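Local coordinates for DUF3501 family protein (Burkholderia pseudomallei K96243, PDB 3FJV), which is of unknown function, belonging to the DUF3501 family and combining an antiparallel beta-sheet with flanking helices, at residues D121-Y126 and D153-K158. Residues are numbered along the deposited sequence; the frame is centred on the assembly and turned at random.
Sequences DEAPVY and DAMKAK
Lys158 reaches out from helix 153-160 with its chain fully extended beyond CG, laying its ammonium among the carboxylates of the turn between strands 115-119 and 125-129. Glu122 meets it obliquely: its chain bends at chi2 (-72°), which turns the carboxylate toward the end of the lysine chain, so that OE2 accepts a very short bond of 2.5 Å from Lys158 NZ through its anti lone pair, while OE1 lies against the methyl of Ala154, a residue small enough not to crowd it. Asp121 crosses the lysine chain at about a right angle. Its CB points away from the helix, but chi1 of 61° sets CG in the crowded position between backbone N and carbonyl carbon and swings OD1 back to 2.7 Å from Lys158 NZ. One helical turn earlier, selenomethionine Met155, extended beyond CG, crosses Val125 obliquely; its SE packs 3.5 Å from Val125 CG2, and Val119 extends this apolar patch, which the long, pliable chain suits. Met155 CE also makes a van der Waals contact with the carbonyl Ala123 O, and Glu122 CB rests on Met155 CG. With Asp120 also salt-bridged to Lys158, three acidic side chains share one ammonium, which probably keeps the lysine protonated and ties the hairpin turn to the helix at the protein surface.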
# COMPACT_ATOMS: atom_id res chain seq x y z
N ASP A 121 -33.35 11.62 -1.16
CA ASP A 121 -33.27 12.23 -2.50
C ASP A 121 -32.39 13.46 -2.54
O ASP A 121 -32.53 14.29 -3.42
CB ASP A 121 -34.65 12.57 -3.03
CG ASP A 121 -35.36 13.56 -2.15
OD1 ASP A 121 -34.93 13.73 -0.97
OD2 ASP A 121 -36.34 14.16 -2.64
N GLU A 122 -31.43 13.58 -1.64
CA GLU A 122 -30.59 14.78 -1.65
C GLU A 122 -29.49 14.58 -2.70
O GLU A 122 -29.38 13.47 -3.27
CB GLU A 122 -30.03 14.98 -0.23
CG GLU A 122 -31.14 15.10 0.85
CD GLU A 122 -31.91 16.42 0.77
OE1 GLU A 122 -31.28 17.44 0.41
OE2 GLU A 122 -33.13 16.41 0.97
N ALA A 123 -28.72 15.63 -2.98
CA ALA A 123 -27.60 15.51 -3.91
C ALA A 123 -26.62 14.45 -3.42
O ALA A 123 -26.35 14.35 -2.21
CB ALA A 123 -26.86 16.83 -4.09
N PRO A 124 -26.04 13.68 -4.35
CA PRO A 124 -25.02 12.72 -3.91
C PRO A 124 -23.79 13.43 -3.34
O PRO A 124 -23.53 14.59 -3.70
CB PRO A 124 -24.63 11.97 -5.17
CG PRO A 124 -25.41 12.56 -6.33
CD PRO A 124 -26.28 13.67 -5.81
N VAL A 125 -23.11 12.76 -2.42
CA VAL A 125 -21.86 13.25 -1.81
C VAL A 125 -20.68 12.32 -2.15
O VAL A 125 -20.61 11.17 -1.73
CB VAL A 125 -21.98 13.45 -0.28
CG1 VAL A 125 -20.54 13.69 0.39
CG2 VAL A 125 -22.96 14.59 0.02
N TYR A 126 -19.72 12.85 -2.89
CA TYR A 126 -18.49 12.12 -3.26
C TYR A 126 -17.46 12.20 -2.14
O TYR A 126 -17.33 13.22 -1.47
CB TYR A 126 -17.90 12.59 -4.59
CG TYR A 126 -18.71 12.11 -5.77
CD1 TYR A 126 -19.98 12.62 -6.03
CD2 TYR A 126 -18.24 11.06 -6.57
CE1 TYR A 126 -20.76 12.12 -7.09
CE2 TYR A 126 -18.99 10.57 -7.64
CZ TYR A 126 -20.26 11.09 -7.88
OH TYR A 126 -21.02 10.60 -8.92
N ASP A 153 -26.83 20.11 6.30
CA ASP A 153 -27.86 20.06 7.32
C ASP A 153 -29.04 19.23 6.92
O ASP A 153 -29.50 18.40 7.71
CB ASP A 153 -28.32 21.49 7.73
CG ASP A 153 -29.28 21.46 8.89
OD1 ASP A 153 -28.91 21.01 9.98
OD2 ASP A 153 -30.41 21.93 8.70
N ALA A 154 -29.54 19.46 5.70
CA ALA A 154 -30.69 18.71 5.22
C ALA A 154 -30.41 17.20 5.22
O ALA A 154 -31.25 16.42 5.62
CB ALA A 154 -31.20 19.28 3.83
N MSE A 155 -29.19 16.79 4.85
CA MSE A 155 -28.81 15.39 4.87
C MSE A 155 -28.67 14.82 6.26
O MSE A 155 -29.12 13.72 6.54
CB MSE A 155 -27.47 15.24 4.12
CG MSE A 155 -27.56 15.60 2.67
SE MSE A 155 -25.72 15.56 1.99
CE MSE A 155 -26.11 16.65 0.35
N LYS A 156 -28.09 15.61 7.17
CA LYS A 156 -28.01 15.19 8.53
C LYS A 156 -29.42 14.97 9.12
O LYS A 156 -29.66 13.99 9.85
CB LYS A 156 -27.27 16.21 9.39
CG LYS A 156 -25.79 16.28 9.22
CD LYS A 156 -25.30 17.20 10.34
CE LYS A 156 -23.93 17.65 10.19
NZ LYS A 156 -23.68 18.76 11.16
N ALA A 157 -30.34 15.88 8.86
CA ALA A 157 -31.68 15.78 9.42
C ALA A 157 -32.31 14.43 8.96
O ALA A 157 -32.89 13.66 9.77
CB ALA A 157 -32.56 16.95 8.97
N LYS A 158 -32.26 14.20 7.66
CA LYS A 158 -32.96 13.05 7.04
C LYS A 158 -32.32 11.77 7.53
O LYS A 158 -33.03 10.89 7.95
CB LYS A 158 -32.96 13.13 5.50
CG LYS A 158 -33.93 14.17 4.95
CD LYS A 158 -34.01 14.17 3.49
CE LYS A 158 -35.13 15.04 2.97
NZ LYS A 158 -35.04 14.90 1.47